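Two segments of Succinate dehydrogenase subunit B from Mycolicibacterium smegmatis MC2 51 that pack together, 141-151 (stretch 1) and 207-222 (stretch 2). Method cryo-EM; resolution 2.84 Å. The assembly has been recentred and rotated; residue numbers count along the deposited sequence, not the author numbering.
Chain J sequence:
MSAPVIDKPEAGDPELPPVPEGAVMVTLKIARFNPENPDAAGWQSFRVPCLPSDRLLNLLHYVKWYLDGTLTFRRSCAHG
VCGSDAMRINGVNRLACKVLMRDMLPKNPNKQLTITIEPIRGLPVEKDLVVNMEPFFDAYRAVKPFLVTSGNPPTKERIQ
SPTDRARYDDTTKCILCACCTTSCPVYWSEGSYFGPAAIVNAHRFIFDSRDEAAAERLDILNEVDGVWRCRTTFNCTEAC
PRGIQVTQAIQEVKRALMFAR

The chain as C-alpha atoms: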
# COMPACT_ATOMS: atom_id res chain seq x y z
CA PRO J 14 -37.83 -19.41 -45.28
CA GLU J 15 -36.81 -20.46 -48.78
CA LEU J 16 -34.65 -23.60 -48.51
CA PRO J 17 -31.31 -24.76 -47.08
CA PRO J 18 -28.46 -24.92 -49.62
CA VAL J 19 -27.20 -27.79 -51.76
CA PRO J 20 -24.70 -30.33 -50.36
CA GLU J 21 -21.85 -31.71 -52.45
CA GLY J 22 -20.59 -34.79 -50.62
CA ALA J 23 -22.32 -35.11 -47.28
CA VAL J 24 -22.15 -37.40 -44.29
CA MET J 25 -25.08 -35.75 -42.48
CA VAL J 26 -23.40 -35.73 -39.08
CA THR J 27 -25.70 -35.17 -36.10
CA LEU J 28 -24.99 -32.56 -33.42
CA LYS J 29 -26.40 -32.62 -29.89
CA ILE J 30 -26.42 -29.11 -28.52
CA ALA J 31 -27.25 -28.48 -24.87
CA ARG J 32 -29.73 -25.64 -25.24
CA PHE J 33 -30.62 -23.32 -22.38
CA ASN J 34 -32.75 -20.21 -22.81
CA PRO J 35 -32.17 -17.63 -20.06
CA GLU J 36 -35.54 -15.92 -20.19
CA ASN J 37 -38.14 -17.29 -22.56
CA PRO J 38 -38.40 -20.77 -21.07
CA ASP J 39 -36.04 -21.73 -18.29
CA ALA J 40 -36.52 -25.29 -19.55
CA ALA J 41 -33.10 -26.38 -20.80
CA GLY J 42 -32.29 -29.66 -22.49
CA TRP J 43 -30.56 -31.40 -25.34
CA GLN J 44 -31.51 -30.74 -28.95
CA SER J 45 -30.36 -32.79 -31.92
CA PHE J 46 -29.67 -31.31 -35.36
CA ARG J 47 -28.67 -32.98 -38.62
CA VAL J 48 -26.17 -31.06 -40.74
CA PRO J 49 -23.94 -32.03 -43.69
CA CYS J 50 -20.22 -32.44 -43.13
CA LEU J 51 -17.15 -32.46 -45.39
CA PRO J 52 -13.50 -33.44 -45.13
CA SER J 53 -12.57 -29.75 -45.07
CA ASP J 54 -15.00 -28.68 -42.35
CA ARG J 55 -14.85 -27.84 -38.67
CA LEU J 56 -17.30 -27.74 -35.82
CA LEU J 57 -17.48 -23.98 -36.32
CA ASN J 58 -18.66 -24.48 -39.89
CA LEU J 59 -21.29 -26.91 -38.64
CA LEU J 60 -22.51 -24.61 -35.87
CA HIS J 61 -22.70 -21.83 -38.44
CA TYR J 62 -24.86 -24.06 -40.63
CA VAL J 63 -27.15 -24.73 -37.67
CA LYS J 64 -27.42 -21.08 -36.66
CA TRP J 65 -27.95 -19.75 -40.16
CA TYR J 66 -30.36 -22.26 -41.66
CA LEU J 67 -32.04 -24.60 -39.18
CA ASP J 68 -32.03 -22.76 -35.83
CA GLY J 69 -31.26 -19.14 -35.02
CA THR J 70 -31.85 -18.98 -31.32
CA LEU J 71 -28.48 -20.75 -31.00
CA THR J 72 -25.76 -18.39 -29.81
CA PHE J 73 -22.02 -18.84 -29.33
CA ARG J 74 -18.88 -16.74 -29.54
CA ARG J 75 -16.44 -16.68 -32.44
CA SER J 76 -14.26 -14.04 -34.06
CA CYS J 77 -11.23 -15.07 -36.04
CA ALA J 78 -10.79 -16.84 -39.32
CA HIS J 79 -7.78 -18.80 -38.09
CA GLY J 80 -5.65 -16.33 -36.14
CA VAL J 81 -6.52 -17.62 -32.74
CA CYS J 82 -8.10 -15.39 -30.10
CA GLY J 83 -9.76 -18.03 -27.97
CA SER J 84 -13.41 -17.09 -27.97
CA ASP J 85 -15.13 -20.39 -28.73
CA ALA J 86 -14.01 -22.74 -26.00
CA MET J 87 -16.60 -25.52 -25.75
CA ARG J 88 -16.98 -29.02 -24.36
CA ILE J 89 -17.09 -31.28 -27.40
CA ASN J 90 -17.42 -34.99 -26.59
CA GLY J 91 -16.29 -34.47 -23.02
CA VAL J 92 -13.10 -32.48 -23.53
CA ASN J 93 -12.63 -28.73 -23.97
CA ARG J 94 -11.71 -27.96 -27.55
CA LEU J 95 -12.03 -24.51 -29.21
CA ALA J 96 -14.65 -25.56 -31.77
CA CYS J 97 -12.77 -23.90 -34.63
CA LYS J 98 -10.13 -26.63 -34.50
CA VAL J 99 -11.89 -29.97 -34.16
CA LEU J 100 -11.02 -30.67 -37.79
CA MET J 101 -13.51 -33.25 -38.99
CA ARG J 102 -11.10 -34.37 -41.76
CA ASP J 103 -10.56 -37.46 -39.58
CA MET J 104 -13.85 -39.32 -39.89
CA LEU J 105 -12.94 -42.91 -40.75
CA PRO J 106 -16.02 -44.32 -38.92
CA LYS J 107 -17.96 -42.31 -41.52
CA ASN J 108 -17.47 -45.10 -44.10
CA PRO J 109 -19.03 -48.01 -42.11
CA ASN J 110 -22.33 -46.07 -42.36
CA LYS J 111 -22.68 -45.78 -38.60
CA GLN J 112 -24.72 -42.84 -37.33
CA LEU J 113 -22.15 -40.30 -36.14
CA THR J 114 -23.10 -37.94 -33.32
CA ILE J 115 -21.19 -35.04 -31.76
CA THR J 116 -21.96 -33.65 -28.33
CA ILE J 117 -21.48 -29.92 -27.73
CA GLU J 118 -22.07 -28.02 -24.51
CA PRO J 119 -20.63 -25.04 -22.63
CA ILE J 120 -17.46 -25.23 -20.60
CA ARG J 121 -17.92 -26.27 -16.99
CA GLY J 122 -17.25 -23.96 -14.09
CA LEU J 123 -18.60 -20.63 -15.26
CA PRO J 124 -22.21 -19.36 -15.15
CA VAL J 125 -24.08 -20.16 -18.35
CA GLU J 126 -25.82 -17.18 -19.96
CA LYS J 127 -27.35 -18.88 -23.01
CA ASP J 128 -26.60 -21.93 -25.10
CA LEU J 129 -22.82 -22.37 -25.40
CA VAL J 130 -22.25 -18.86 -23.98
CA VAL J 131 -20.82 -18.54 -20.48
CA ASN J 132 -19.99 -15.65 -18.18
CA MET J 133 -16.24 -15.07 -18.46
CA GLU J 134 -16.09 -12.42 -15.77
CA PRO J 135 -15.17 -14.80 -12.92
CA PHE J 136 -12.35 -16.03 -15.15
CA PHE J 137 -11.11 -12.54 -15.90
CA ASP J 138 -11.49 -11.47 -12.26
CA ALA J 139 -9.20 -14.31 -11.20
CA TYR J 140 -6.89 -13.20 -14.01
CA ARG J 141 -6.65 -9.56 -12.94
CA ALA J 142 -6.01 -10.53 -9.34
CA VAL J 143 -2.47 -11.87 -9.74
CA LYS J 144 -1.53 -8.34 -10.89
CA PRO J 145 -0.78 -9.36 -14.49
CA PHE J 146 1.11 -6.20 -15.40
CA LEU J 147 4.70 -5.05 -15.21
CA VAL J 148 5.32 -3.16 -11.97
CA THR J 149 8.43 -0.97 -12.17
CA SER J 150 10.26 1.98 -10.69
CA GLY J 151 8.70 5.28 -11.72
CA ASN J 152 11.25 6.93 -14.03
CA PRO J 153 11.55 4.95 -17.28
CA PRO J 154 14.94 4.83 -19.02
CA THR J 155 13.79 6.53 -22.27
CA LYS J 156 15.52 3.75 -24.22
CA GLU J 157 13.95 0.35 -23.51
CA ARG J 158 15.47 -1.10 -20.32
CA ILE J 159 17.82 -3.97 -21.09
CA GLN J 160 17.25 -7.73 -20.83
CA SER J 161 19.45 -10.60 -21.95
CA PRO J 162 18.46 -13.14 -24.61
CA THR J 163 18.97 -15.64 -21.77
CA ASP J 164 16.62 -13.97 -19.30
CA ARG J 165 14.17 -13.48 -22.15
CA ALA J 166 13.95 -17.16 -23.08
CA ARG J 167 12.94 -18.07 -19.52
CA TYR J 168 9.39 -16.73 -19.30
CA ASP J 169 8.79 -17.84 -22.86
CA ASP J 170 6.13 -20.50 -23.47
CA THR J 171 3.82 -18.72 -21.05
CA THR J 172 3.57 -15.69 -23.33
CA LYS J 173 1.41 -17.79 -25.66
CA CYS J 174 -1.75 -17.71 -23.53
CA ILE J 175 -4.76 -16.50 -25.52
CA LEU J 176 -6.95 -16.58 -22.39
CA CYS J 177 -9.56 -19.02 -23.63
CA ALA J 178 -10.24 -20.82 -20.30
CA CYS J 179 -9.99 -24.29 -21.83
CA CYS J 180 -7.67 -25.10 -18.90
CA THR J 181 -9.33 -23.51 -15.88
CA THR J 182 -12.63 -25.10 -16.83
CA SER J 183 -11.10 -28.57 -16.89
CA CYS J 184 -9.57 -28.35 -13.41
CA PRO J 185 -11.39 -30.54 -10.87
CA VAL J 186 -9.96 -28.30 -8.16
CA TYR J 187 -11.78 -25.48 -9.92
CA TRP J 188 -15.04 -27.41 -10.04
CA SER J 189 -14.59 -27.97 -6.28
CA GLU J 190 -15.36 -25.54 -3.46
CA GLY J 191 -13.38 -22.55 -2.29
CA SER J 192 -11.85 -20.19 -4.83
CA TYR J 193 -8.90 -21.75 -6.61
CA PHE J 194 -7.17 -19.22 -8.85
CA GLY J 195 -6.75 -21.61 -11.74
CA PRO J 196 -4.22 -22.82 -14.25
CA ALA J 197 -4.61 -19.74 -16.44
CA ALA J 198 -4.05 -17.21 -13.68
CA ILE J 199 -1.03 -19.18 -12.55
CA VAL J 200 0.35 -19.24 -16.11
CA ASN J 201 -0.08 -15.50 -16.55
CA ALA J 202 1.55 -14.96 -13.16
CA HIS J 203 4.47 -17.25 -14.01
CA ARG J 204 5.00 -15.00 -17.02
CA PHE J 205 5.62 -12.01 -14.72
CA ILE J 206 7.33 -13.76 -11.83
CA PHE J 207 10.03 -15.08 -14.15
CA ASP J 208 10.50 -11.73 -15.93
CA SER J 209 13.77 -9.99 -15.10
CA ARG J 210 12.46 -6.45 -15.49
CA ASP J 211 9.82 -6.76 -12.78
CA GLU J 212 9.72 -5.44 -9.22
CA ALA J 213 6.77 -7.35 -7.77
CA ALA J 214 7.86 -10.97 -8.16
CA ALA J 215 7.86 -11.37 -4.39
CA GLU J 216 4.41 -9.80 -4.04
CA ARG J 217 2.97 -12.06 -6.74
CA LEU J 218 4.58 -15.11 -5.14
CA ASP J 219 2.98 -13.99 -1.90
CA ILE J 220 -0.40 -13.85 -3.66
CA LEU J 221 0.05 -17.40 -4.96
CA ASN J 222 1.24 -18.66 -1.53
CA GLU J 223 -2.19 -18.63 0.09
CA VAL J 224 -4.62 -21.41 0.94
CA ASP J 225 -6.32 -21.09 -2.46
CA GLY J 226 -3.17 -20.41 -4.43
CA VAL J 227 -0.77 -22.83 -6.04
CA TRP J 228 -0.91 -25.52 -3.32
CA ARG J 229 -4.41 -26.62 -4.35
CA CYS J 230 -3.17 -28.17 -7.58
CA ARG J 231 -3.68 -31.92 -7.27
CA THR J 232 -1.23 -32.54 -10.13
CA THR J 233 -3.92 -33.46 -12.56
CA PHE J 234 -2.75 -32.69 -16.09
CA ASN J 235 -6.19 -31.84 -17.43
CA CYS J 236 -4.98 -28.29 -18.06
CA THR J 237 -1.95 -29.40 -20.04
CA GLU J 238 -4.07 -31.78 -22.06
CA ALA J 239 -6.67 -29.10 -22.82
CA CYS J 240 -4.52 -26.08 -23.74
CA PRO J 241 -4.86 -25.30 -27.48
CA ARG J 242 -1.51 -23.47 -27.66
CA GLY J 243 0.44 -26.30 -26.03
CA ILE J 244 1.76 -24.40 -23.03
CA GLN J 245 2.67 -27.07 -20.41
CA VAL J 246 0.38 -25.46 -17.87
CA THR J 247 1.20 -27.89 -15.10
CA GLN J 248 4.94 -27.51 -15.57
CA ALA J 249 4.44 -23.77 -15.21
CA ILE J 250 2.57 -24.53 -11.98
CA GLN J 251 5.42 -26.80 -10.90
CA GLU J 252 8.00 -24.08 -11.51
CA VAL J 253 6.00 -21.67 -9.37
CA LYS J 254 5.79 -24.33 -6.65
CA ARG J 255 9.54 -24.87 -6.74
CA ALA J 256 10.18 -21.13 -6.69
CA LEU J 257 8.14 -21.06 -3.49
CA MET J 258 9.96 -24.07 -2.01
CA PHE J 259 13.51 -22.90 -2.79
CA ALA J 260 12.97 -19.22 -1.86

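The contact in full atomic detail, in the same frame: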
# COMPACT_ATOMS: atom_id res chain seq x y z
N ARG J 141 -7.14 -10.85 -13.42
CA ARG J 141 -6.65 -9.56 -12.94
C ARG J 141 -6.71 -9.50 -11.43
O ARG J 141 -7.16 -8.51 -10.85
CB ARG J 141 -7.45 -8.41 -13.56
CG ARG J 141 -8.92 -8.45 -13.23
CD ARG J 141 -9.68 -7.28 -13.81
NE ARG J 141 -11.10 -7.58 -13.85
CZ ARG J 141 -11.75 -7.94 -14.95
NH1 ARG J 141 -11.11 -8.01 -16.10
NH2 ARG J 141 -13.05 -8.20 -14.89
N ALA J 142 -6.21 -10.53 -10.77
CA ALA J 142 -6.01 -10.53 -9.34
C ALA J 142 -4.63 -11.02 -8.96
O ALA J 142 -4.25 -10.91 -7.80
CB ALA J 142 -7.06 -11.40 -8.63
N VAL J 143 -3.88 -11.57 -9.91
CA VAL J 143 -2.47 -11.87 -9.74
C VAL J 143 -1.60 -10.70 -10.17
O VAL J 143 -0.39 -10.87 -10.32
CB VAL J 143 -2.10 -13.15 -10.49
CG1 VAL J 143 -2.95 -14.30 -10.02
CG2 VAL J 143 -2.26 -12.94 -11.98
N LYS J 144 -2.20 -9.53 -10.39
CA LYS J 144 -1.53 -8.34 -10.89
C LYS J 144 -0.76 -8.66 -12.16
O LYS J 144 0.47 -8.68 -12.15
CB LYS J 144 -0.60 -7.76 -9.84
CG LYS J 144 -1.30 -7.15 -8.65
CD LYS J 144 -0.36 -6.25 -7.89
CE LYS J 144 1.05 -6.82 -7.89
NZ LYS J 144 2.07 -5.75 -7.79
N PRO J 145 -1.44 -8.91 -13.26
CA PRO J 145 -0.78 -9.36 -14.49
C PRO J 145 -0.22 -8.23 -15.34
O PRO J 145 -0.41 -8.18 -16.55
CB PRO J 145 -1.91 -10.08 -15.22
CG PRO J 145 -3.09 -9.29 -14.85
CD PRO J 145 -2.89 -8.83 -13.44
N PHE J 146 0.49 -7.30 -14.70
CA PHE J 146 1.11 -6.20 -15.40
C PHE J 146 2.49 -5.95 -14.83
O PHE J 146 2.79 -6.32 -13.70
CB PHE J 146 0.27 -4.93 -15.32
CG PHE J 146 -0.35 -4.71 -13.98
CD1 PHE J 146 0.38 -4.17 -12.95
CD2 PHE J 146 -1.67 -5.02 -13.75
CE1 PHE J 146 -0.19 -3.96 -11.73
CE2 PHE J 146 -2.24 -4.81 -12.53
CZ PHE J 146 -1.50 -4.28 -11.52
N LEU J 147 3.34 -5.31 -15.63
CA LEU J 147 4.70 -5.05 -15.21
C LEU J 147 4.72 -3.91 -14.21
O LEU J 147 4.34 -2.78 -14.54
CB LEU J 147 5.57 -4.71 -16.41
CG LEU J 147 7.03 -5.12 -16.32
CD1 LEU J 147 7.17 -6.56 -16.71
CD2 LEU J 147 7.89 -4.25 -17.19
N VAL J 148 5.14 -4.19 -12.98
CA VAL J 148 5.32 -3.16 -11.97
C VAL J 148 6.79 -2.78 -11.95
O VAL J 148 7.67 -3.65 -11.91
CB VAL J 148 4.86 -3.65 -10.60
CG1 VAL J 148 5.12 -2.60 -9.55
CG2 VAL J 148 3.40 -4.01 -10.63
N THR J 149 7.07 -1.47 -12.01
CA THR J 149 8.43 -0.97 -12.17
C THR J 149 8.61 0.31 -11.37
O THR J 149 7.76 0.69 -10.55
CB THR J 149 8.76 -0.75 -13.65
OG1 THR J 149 7.71 -0.01 -14.27
CG2 THR J 149 8.97 -2.08 -14.35
N SER J 150 9.72 1.00 -11.62
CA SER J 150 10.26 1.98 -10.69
C SER J 150 9.43 3.26 -10.63
O SER J 150 8.83 3.57 -9.59
CB SER J 150 11.70 2.32 -11.08
OG SER J 150 12.22 3.35 -10.27
N GLY J 151 9.38 4.00 -11.73
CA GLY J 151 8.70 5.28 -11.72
C GLY J 151 9.39 6.36 -12.54
O GLY J 151 8.88 7.48 -12.66
N PHE J 207 8.75 -14.73 -13.56
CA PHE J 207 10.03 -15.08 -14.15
C PHE J 207 10.47 -14.09 -15.22
O PHE J 207 11.18 -14.45 -16.15
CB PHE J 207 9.98 -16.50 -14.69
CG PHE J 207 9.97 -17.53 -13.61
CD1 PHE J 207 8.81 -17.80 -12.91
CD2 PHE J 207 11.12 -18.18 -13.25
CE1 PHE J 207 8.80 -18.72 -11.91
CE2 PHE J 207 11.10 -19.10 -12.24
CZ PHE J 207 9.95 -19.37 -11.58
N ASP J 208 10.08 -12.83 -15.07
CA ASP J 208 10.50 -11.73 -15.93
C ASP J 208 11.51 -10.88 -15.18
O ASP J 208 11.23 -10.40 -14.08
CB ASP J 208 9.30 -10.88 -16.34
CG ASP J 208 9.60 -9.98 -17.51
OD1 ASP J 208 10.68 -10.13 -18.10
OD2 ASP J 208 8.75 -9.13 -17.84
N SER J 209 12.69 -10.69 -15.78
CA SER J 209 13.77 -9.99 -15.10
C SER J 209 13.39 -8.56 -14.76
O SER J 209 13.69 -8.08 -13.66
CB SER J 209 15.03 -10.02 -15.95
OG SER J 209 15.28 -11.32 -16.40
N ARG J 210 12.76 -7.86 -15.69
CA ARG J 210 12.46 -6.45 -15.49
C ARG J 210 11.16 -6.23 -14.75
O ARG J 210 10.30 -5.48 -15.17
CB ARG J 210 12.44 -5.73 -16.83
CG ARG J 210 11.99 -6.56 -18.00
CD ARG J 210 11.84 -5.67 -19.20
NE ARG J 210 11.53 -6.40 -20.42
CZ ARG J 210 10.30 -6.68 -20.83
NH1 ARG J 210 9.26 -6.30 -20.11
NH2 ARG J 210 10.11 -7.35 -21.95
N ASP J 211 11.01 -6.88 -13.60
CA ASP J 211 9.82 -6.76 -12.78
C ASP J 211 10.22 -6.56 -11.33
O ASP J 211 11.23 -7.10 -10.87
CB ASP J 211 8.92 -7.99 -12.93
CG ASP J 211 7.50 -7.72 -12.48
OD1 ASP J 211 7.08 -6.56 -12.50
OD2 ASP J 211 6.80 -8.69 -12.12
N GLU J 212 9.43 -5.78 -10.61
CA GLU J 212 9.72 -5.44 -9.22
C GLU J 212 8.58 -5.82 -8.29
O GLU J 212 8.37 -5.19 -7.26
CB GLU J 212 10.02 -3.95 -9.08
CG GLU J 212 10.94 -3.41 -10.14
CD GLU J 212 11.06 -1.91 -10.08
OE1 GLU J 212 10.57 -1.32 -9.10
OE2 GLU J 212 11.64 -1.32 -11.01
N ALA J 213 7.81 -6.84 -8.66
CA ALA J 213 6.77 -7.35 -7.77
C ALA J 213 6.71 -8.87 -7.82
O ALA J 213 5.66 -9.46 -7.54
CB ALA J 213 5.41 -6.76 -8.11
N ALA J 214 7.82 -9.52 -8.18
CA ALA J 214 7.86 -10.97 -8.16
C ALA J 214 7.54 -11.51 -6.78
O ALA J 214 6.77 -12.46 -6.64
CB ALA J 214 9.22 -11.47 -8.61
N ALA J 215 8.10 -10.90 -5.74
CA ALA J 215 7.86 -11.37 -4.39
C ALA J 215 6.41 -11.16 -3.98
O ALA J 215 5.82 -12.00 -3.29
CB ALA J 215 8.80 -10.67 -3.42
N GLU J 216 5.80 -10.06 -4.41
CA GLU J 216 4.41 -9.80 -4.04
C GLU J 216 3.47 -10.76 -4.77
O GLU J 216 2.48 -11.22 -4.20
CB GLU J 216 4.05 -8.35 -4.35
CG GLU J 216 2.91 -7.82 -3.51
CD GLU J 216 1.55 -8.26 -3.98
OE1 GLU J 216 1.40 -8.46 -5.20
OE2 GLU J 216 0.64 -8.41 -3.13
N ARG J 217 3.77 -11.07 -6.03
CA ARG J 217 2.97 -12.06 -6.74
C ARG J 217 3.12 -13.44 -6.11
O ARG J 217 2.13 -14.15 -5.90
CB ARG J 217 3.36 -12.10 -8.21
CG ARG J 217 2.71 -11.03 -9.03
CD ARG J 217 3.20 -11.08 -10.45
NE ARG J 217 2.84 -9.86 -11.14
CZ ARG J 217 3.66 -8.85 -11.33
NH1 ARG J 217 4.91 -8.92 -10.91
NH2 ARG J 217 3.24 -7.77 -11.97
N LEU J 218 4.35 -13.83 -5.79
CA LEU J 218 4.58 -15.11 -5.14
C LEU J 218 3.88 -15.17 -3.80
O LEU J 218 3.47 -16.24 -3.36
CB LEU J 218 6.07 -15.36 -4.97
CG LEU J 218 6.83 -15.85 -6.20
CD1 LEU J 218 8.30 -15.83 -5.92
CD2 LEU J 218 6.39 -17.23 -6.59
N ASP J 219 3.73 -14.03 -3.14
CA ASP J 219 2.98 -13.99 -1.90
C ASP J 219 1.48 -14.07 -2.13
O ASP J 219 0.74 -14.49 -1.24
CB ASP J 219 3.32 -12.72 -1.13
CG ASP J 219 2.92 -12.80 0.32
OD1 ASP J 219 2.44 -13.86 0.75
OD2 ASP J 219 3.09 -11.78 1.03
N ILE J 220 1.01 -13.65 -3.31
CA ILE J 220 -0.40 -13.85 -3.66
C ILE J 220 -0.68 -15.32 -3.92
O ILE J 220 -1.71 -15.85 -3.51
CB ILE J 220 -0.79 -12.99 -4.87
CG1 ILE J 220 -0.67 -11.50 -4.54
CG2 ILE J 220 -2.20 -13.28 -5.29
CD1 ILE J 220 -0.91 -10.63 -5.72
N LEU J 221 0.23 -16.00 -4.62
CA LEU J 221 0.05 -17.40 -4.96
C LEU J 221 0.35 -18.35 -3.80
O LEU J 221 0.09 -19.55 -3.93
CB LEU J 221 0.93 -17.77 -6.15
CG LEU J 221 0.55 -17.14 -7.48
CD1 LEU J 221 1.56 -17.50 -8.54
CD2 LEU J 221 -0.82 -17.59 -7.90
N ASN J 222 0.87 -17.85 -2.69
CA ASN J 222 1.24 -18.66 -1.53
C ASN J 222 0.14 -18.72 -0.49
O ASN J 222 0.42 -18.87 0.70
CB ASN J 222 2.52 -18.12 -0.91
CG ASN J 222 3.25 -19.15 -0.08
OD1 ASN J 222 2.69 -20.18 0.28
ND2 ASN J 222 4.50 -18.88 0.24

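An irregular segment lies along a short helix and the loop before it, held mainly by polar bonds to backbone atoms, with small apolar contacts beside them. Stretch 1 has no regular secondary structure; in stretch 2, A213 is the N-cap of a helix beginning at A214. The contact buries 668 Å² in total.

R217 is central. Its CA-to-CB bond points sideways, but the extended side chain brings the guanidinium to the other stretch, where R217 NE donates to K144 O at 2.8 Å (N-H...O 149°). R217 NH2 also lies 2.9 Å from K144 O, although its modelled position is less certain. K144 O sits near the guanidinium plane, as expected for an in-plane donor.

Further along, V148 is bonded through both its backbone polar atoms: V148 N donates to D211 OD1 (3.1 Å, 141°) and E212 N donates to V148 O (3.1 Å, 145°). D211 thus supplies a carboxylate oxygen to a backbone amide, while the next residue returns a backbone bond.

Apolar contacts flank these bonds: V148 CB lies 4.0 Å from A213 CB, and V143 CG1 reaches L221 CD2 at 4.5 Å. K144 NZ and E216 OE1, 3.8 Å apart, form a long salt bridge, so the attraction is between charges at a distance.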